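Local coordinates for glyoxalase family protein (Listeria monocytogenes, PDB 2P7O) that catalyses the hydration of the antibiotic fosfomycin, with a bound manganese ion, and so confers fosfomycin resistance, at residues L10-L15 with D111-L116; I74-V79 with L119-L124. One frame throughout, in Å; residues are numbered along the deposited sequence. Where two conformers were deposited one is given.

Contact 1. Residues L10-L15 with D111-L116; sequences LIVKDL and DFDNHL
D111 OD2 is the best-held polar atom here: two backbone N-H groups grip it, D113 N at 2.9 Å and H115 N at 3.0 Å. The first makes an Asx turn, which shapes the loop of the hairpin between strands 106-110 and 116-120. That loop lies against the end of strand 4-12, where one half of the glyoxalase fold meets the other. The second oxygen of the same carboxylate, D111 OD1, offers its syn lone pair to H115 ND1 at 2.7 Å, near the imidazole plane, so D111 sets the ring's rotation as well as the backbone turn. H115 NE2 is hydrogen-bonded to N68 OD1 of the second subunit; with an oxygen acceptor at each nitrogen, the ring is probably doubly protonated and positively charged. L10 lies across one face, CD1 above the centre, while D113 O sits off-centre on the opposite face. I11 O comes in at the ring edge, 3.1 Å from H115 CE1, a place where a polarised C-H would suit it.

D113, two residues past D111 in the loop, meets the end of strand 4-12. With CG anti to its own carbonyl carbon, the D113 side chain crosses that of V12 at about a right angle, which lays OD2 3.4 Å from V12 CB. From above the carboxylate plane, K13 N gives D113 OD1 a nearly straight bond (2.9 Å, 173°). The lysine chain then bends away to D60 O. D14, the N-cap of helix 15-26, is tied in through one water, which accepts from D14 N and donates to D113 OD2 at 2.6 Å.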
loop_
_atom_site.group_PDB
_atom_site.type_symbol
_atom_site.label_atom_id
_atom_site.label_comp_id
_atom_site.label_asym_id
_atom_site.label_seq_id
_atom_site.Cartn_x
_atom_site.Cartn_y
_atom_site.Cartn_z
ATOM N N LEU A 10 8.028 0.364 -0.933
ATOM C CA LEU A 10 7.964 -0.266 -2.250
ATOM C C LEU A 10 9.356 -0.703 -2.676
ATOM O O LEU A 10 10.276 0.122 -2.476
ATOM C CB LEU A 10 7.352 0.690 -3.301
ATOM C CG LEU A 10 5.877 0.981 -2.918
ATOM C CD1 LEU A 10 5.180 1.846 -3.960
ATOM C CD2 LEU A 10 5.033 -0.272 -2.687
ATOM N N ILE A 11 9.473 -1.891 -3.277
ATOM C CA ILE A 11 10.795 -2.362 -3.771
ATOM C C ILE A 11 10.865 -2.118 -5.289
ATOM O O ILE A 11 9.885 -2.307 -6.033
ATOM C CB ILE A 11 11.009 -3.873 -3.543
ATOM C CG1 ILE A 11 10.764 -4.289 -2.083
ATOM C CG2 ILE A 11 12.418 -4.246 -3.998
ATOM C CD1 ILE A 11 11.811 -3.673 -1.159
ATOM N N VAL A 12 11.997 -1.525 -5.696
ATOM C CA VAL A 12 12.119 -1.088 -7.071
ATOM C C VAL A 12 13.527 -1.331 -7.620
ATOM O O VAL A 12 14.507 -1.361 -6.885
ATOM C CB VAL A 12 11.820 0.404 -7.269
ATOM C CG1 VAL A 12 10.400 0.736 -6.840
ATOM C CG2 VAL A 12 12.860 1.271 -6.574
ATOM N N LYS A 13 13.627 -1.510 -8.935
ATOM C CA LYS A 13 14.905 -1.799 -9.552
ATOM C C LYS A 13 15.884 -0.638 -9.589
ATOM O O LYS A 13 17.109 -0.800 -9.386
ATOM C CB LYS A 13 14.696 -2.318 -11.001
ATOM C CG LYS A 13 16.002 -2.721 -11.658
ATOM C CD LYS A 13 15.888 -4.125 -12.182
ATOM C CE LYS A 13 17.248 -4.740 -12.525
ATOM N NZ LYS A 13 17.566 -5.788 -11.498
ATOM N N ASP A 14 15.294 0.513 -9.862
ATOM C CA ASP A 14 16.134 1.700 -10.081
ATOM C C ASP A 14 15.543 2.866 -9.300
ATOM O O ASP A 14 14.522 3.424 -9.690
ATOM C CB ASP A 14 16.112 1.933 -11.586
ATOM C CG ASP A 14 16.888 3.135 -12.070
ATOM O OD1 ASP A 14 16.956 4.148 -11.333
ATOM O OD2 ASP A 14 17.620 2.944 -13.073
ATOM N N LEU A 15 16.190 3.216 -8.206
ATOM C CA LEU A 15 15.806 4.333 -7.352
ATOM C C LEU A 15 15.767 5.675 -8.099
ATOM O O LEU A 15 14.953 6.541 -7.721
ATOM C CB LEU A 15 16.875 4.458 -6.260
ATOM C CG LEU A 15 16.901 5.724 -5.433
ATOM C CD1 LEU A 15 15.533 6.065 -4.840
ATOM C CD2 LEU A 15 17.905 5.633 -4.277
ATOM N N ASP A 111 3.944 2.182 -12.185
ATOM C CA ASP A 111 5.243 2.880 -12.145
ATOM C C ASP A 111 6.202 2.169 -13.098
ATOM O O ASP A 111 5.737 1.632 -14.113
ATOM C CB ASP A 111 5.843 2.998 -10.750
ATOM C CG ASP A 111 6.020 1.660 -10.039
ATOM O OD1 ASP A 111 6.553 1.684 -8.882
ATOM O OD2 ASP A 111 5.684 0.630 -10.628
ATOM N N PHE A 112 7.474 2.132 -12.750
ATOM C CA PHE A 112 8.428 1.425 -13.623
ATOM C C PHE A 112 8.678 0.017 -13.099
ATOM O O PHE A 112 9.548 -0.664 -13.641
ATOM C CB PHE A 112 9.752 2.202 -13.631
ATOM C CG PHE A 112 9.651 3.591 -14.254
ATOM C CD1 PHE A 112 9.823 4.770 -13.544
ATOM C CD2 PHE A 112 9.385 3.715 -15.613
ATOM C CE1 PHE A 112 9.723 6.003 -14.156
ATOM C CE2 PHE A 112 9.274 4.953 -16.228
ATOM C CZ PHE A 112 9.478 6.117 -15.511
ATOM N N ASP A 113 7.922 -0.416 -12.082
ATOM C CA ASP A 113 8.225 -1.717 -11.448
ATOM C C ASP A 113 6.936 -2.505 -11.208
ATOM O O ASP A 113 6.841 -3.232 -10.183
ATOM C CB ASP A 113 8.914 -1.433 -10.089
ATOM C CG ASP A 113 10.283 -0.809 -10.353
ATOM O OD1 ASP A 113 11.254 -1.557 -10.627
ATOM O OD2 ASP A 113 10.414 0.441 -10.344
ATOM N N ASN A 114 5.967 -2.390 -12.136
ATOM C CA ASN A 114 4.743 -3.178 -11.988
ATOM C C ASN A 114 3.960 -2.954 -10.711
ATOM O O ASN A 114 3.123 -3.797 -10.368
ATOM C CB ASN A 114 4.944 -4.683 -12.186
ATOM C CG ASN A 114 5.225 -5.027 -13.646
ATOM O OD1 ASN A 114 5.580 -6.182 -13.925
ATOM N ND2 ASN A 114 5.141 -4.071 -14.547
ATOM N N HIS A 115 4.031 -1.789 -10.094
ATOM C CA HIS A 115 3.074 -1.393 -9.058
ATOM C C HIS A 115 1.936 -0.570 -9.696
ATOM O O HIS A 115 2.176 0.483 -10.328
ATOM C CB HIS A 115 3.797 -0.431 -8.091
ATOM C CG HIS A 115 4.947 -0.995 -7.332
ATOM N ND1 HIS A 115 6.273 -0.642 -7.508
ATOM C CD2 HIS A 115 4.944 -1.852 -6.266
ATOM C CE1 HIS A 115 7.030 -1.346 -6.655
ATOM N NE2 HIS A 115 6.238 -2.075 -5.880
ATOM N N LEU A 116 0.684 -0.914 -9.409
ATOM C CA LEU A 116 -0.490 -0.134 -9.808
ATOM C C LEU A 116 -0.790 1.001 -8.826
ATOM O O LEU A 116 -0.792 0.844 -7.603
ATOM C CB LEU A 116 -1.662 -1.098 -9.895
ATOM C CG LEU A 116 -2.942 -0.461 -10.470
ATOM C CD1 LEU A 116 -2.724 0.055 -11.892
ATOM C CD2 LEU A 116 -3.995 -1.551 -10.462
HETATM O O HOH W 1 12.745 1.387 -10.891
#

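Contact 2. Residues I74-V79 with L119-L124; sequences IQSEEV and LHAGTL
I74 follows on from strand 69-73, and its side chain lies along L119 and A121 of the neighbouring segment. From CB, CG1 takes the crowded position between the backbone N and the carbonyl carbon (chi1 54°), passing 4.0 Å from H120 O with A121 CB a little farther off. The other branch, CG2, stands anti to the carbonyl carbon and reaches L119 CD2. Beyond CG1 the chain runs on extended (chi2 168°), and its tip, CD1, packs 3.8 Å from L119 CB; the two side chains cross at about a right angle. Y82 of helix 79-89 packs on both of them.

The backbones pair too. I74 N donates to H120 O at 3.0 Å (170°), approaching from above the carbonyl plane. The carbonyl of the same residue does not reach G122 N directly; a water joins the two, donating to I74 O and accepting from G122 N at 3.1 Å. A121 CA nonetheless makes a C-H...O contact with I74 O, and the methyl of A121 packs against S76 N, 3.7 Å from CB, and V79 CG2, 4.0 Å from CB. The turn into helix 79-89 is tied by E78, whose OE2 accepts from Q75 N through its anti lone pair.

H120 points the other way, its NE2 donating to T123 O at 2.8 Å, within the turn the chain makes there. Its ring meets that of H7 of the second subunit nearly at right angles, beside the manganese. The parallel pairing of first and last strands, with the helix packed over both, is characteristic of the beta-alpha-beta-beta-beta module of the glyoxalase superfamily.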
loop_
_atom_site.group_PDB
_atom_site.type_symbol
_atom_site.label_atom_id
_atom_site.label_comp_id
_atom_site.label_asym_id
_atom_site.label_seq_id
_atom_site.Cartn_x
_atom_site.Cartn_y
_atom_site.Cartn_z
ATOM N N ILE A 74 -7.271 13.268 -5.455
ATOM C CA ILE A 74 -7.087 14.551 -6.165
ATOM C C ILE A 74 -8.474 15.122 -6.428
ATOM O O ILE A 74 -9.508 14.461 -6.194
ATOM C CB ILE A 74 -6.336 14.442 -7.509
ATOM C CG1 ILE A 74 -7.006 13.406 -8.444
ATOM C CG2 ILE A 74 -4.895 14.000 -7.235
ATOM C CD1 ILE A 74 -6.482 13.481 -9.871
ATOM N N GLN A 75 -8.469 16.377 -6.915
ATOM C CA GLN A 75 -9.764 16.993 -7.201
ATOM C C GLN A 75 -10.140 16.816 -8.665
ATOM O O GLN A 75 -9.283 16.712 -9.546
ATOM C CB GLN A 75 -9.662 18.504 -6.912
ATOM C CG GLN A 75 -9.096 18.810 -5.506
ATOM C CD GLN A 75 -10.094 18.240 -4.509
ATOM O OE1 GLN A 75 -11.297 18.478 -4.691
ATOM N NE2 GLN A 75 -9.632 17.385 -3.594
ATOM N N SER A 76 -11.468 16.764 -8.870
ATOM C CA SER A 76 -12.002 16.587 -10.207
ATOM C C SER A 76 -11.387 17.587 -11.167
ATOM O O SER A 76 -11.055 17.242 -12.313
ATOM C CB SER A 76 -13.531 16.758 -10.118
ATOM O OG SER A 76 -14.021 15.944 -9.043
ATOM N N GLU A 77 -11.163 18.838 -10.765
ATOM C CA GLU A 77 -10.621 19.771 -11.757
ATOM C C GLU A 77 -9.133 19.563 -12.077
ATOM O O GLU A 77 -8.605 20.312 -12.926
ATOM C CB GLU A 77 -10.876 21.195 -11.266
ATOM C CG GLU A 77 -12.338 21.474 -10.929
ATOM C CD GLU A 77 -12.693 21.345 -9.455
ATOM O OE1 GLU A 77 -12.061 20.527 -8.749
ATOM O OE2 GLU A 77 -13.627 22.039 -8.996
ATOM N N GLU A 78 -8.473 18.564 -11.466
ATOM C CA GLU A 78 -7.057 18.318 -11.782
ATOM C C GLU A 78 -6.875 17.018 -12.580
ATOM O O GLU A 78 -5.751 16.636 -12.926
ATOM C CB GLU A 78 -6.311 18.064 -10.443
ATOM C CG GLU A 78 -6.519 19.196 -9.425
ATOM C CD GLU A 78 -5.776 18.905 -8.127
ATOM O OE1 GLU A 78 -4.846 19.693 -7.871
ATOM O OE2 GLU A 78 -6.035 17.887 -7.423
ATOM N N VAL A 79 -7.956 16.271 -12.797
ATOM C CA VAL A 79 -7.794 14.960 -13.461
ATOM C C VAL A 79 -7.116 15.052 -14.817
ATOM O O VAL A 79 -6.232 14.234 -15.075
ATOM C CB VAL A 79 -9.169 14.287 -13.662
ATOM C CG1 VAL A 79 -9.044 13.020 -14.529
ATOM C CG2 VAL A 79 -9.775 13.930 -12.296
ATOM N N LEU A 119 -4.954 7.729 -9.139
ATOM C CA LEU A 119 -5.393 9.047 -8.682
ATOM C C LEU A 119 -6.922 9.125 -8.759
ATOM O O LEU A 119 -7.527 8.877 -9.810
ATOM C CB LEU A 119 -4.723 10.066 -9.629
ATOM C CG LEU A 119 -3.202 10.135 -9.388
ATOM C CD1 LEU A 119 -2.622 11.133 -10.389
ATOM C CD2 LEU A 119 -2.810 10.518 -7.975
ATOM N N HIS A 120 -7.531 9.307 -7.604
ATOM C CA HIS A 120 -8.970 9.106 -7.485
ATOM C C HIS A 120 -9.581 10.467 -7.180
ATOM O O HIS A 120 -9.229 11.041 -6.144
ATOM C CB HIS A 120 -9.190 8.080 -6.358
ATOM C CG HIS A 120 -10.635 7.833 -6.003
ATOM N ND1 HIS A 120 -11.249 6.596 -6.149
ATOM C CD2 HIS A 120 -11.556 8.605 -5.358
ATOM C CE1 HIS A 120 -12.494 6.678 -5.726
ATOM N NE2 HIS A 120 -12.717 7.908 -5.267
ATOM N N ALA A 121 -10.469 10.962 -8.020
ATOM C CA ALA A 121 -11.295 12.116 -7.611
ATOM C C ALA A 121 -12.716 11.648 -7.300
ATOM O O ALA A 121 -13.206 10.617 -7.788
ATOM C CB ALA A 121 -11.387 13.100 -8.771
ATOM N N GLY A 122 -13.367 12.386 -6.424
ATOM C CA GLY A 122 -14.751 12.213 -6.124
ATOM C C GLY A 122 -14.994 11.123 -5.102
ATOM O O GLY A 122 -14.204 10.792 -4.232
ATOM N N THR A 123 -16.221 10.622 -5.248
ATOM C CA THR A 123 -16.740 9.765 -4.203
ATOM C C THR A 123 -15.903 8.505 -4.046
ATOM O O THR A 123 -15.530 7.837 -5.019
ATOM C CB THR A 123 -18.193 9.401 -4.514
ATOM O OG1 THR A 123 -18.975 10.614 -4.682
ATOM C CG2 THR A 123 -18.832 8.599 -3.401
ATOM N N LEU A 124 -15.634 8.105 -2.789
ATOM C CA LEU A 124 -14.894 6.883 -2.542
ATOM C C LEU A 124 -15.641 5.630 -2.979
ATOM O O LEU A 124 -16.695 5.342 -2.420
ATOM C CB LEU A 124 -14.581 6.802 -1.023
ATOM C CG LEU A 124 -13.717 5.601 -0.586
ATOM C CD1 LEU A 124 -12.345 5.740 -1.265
ATOM C CD2 LEU A 124 -13.502 5.492 0.926
HETATM O O HOH W 2 -11.826 14.355 -4.676
#

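How the contacts relate
Strand 116-120 joins the two contacts: contact 1 holds the hairpin loop that leads into it, contact 2 the end where it runs out. Their centres lie about 24 Å apart on opposite sides of the chain's centre, with the metal ligand E118 on the strand between them. Contact 2 is the nearer to the active site, the side chain of H120 being about 5 Å from the manganese, which H69, E118 and E126 coordinate. In contact 1 the side chain of I11 is about 9 Å from a manganese and a similar distance from that of E44, the likely proton acceptor. Both contacts also touch the second subunit.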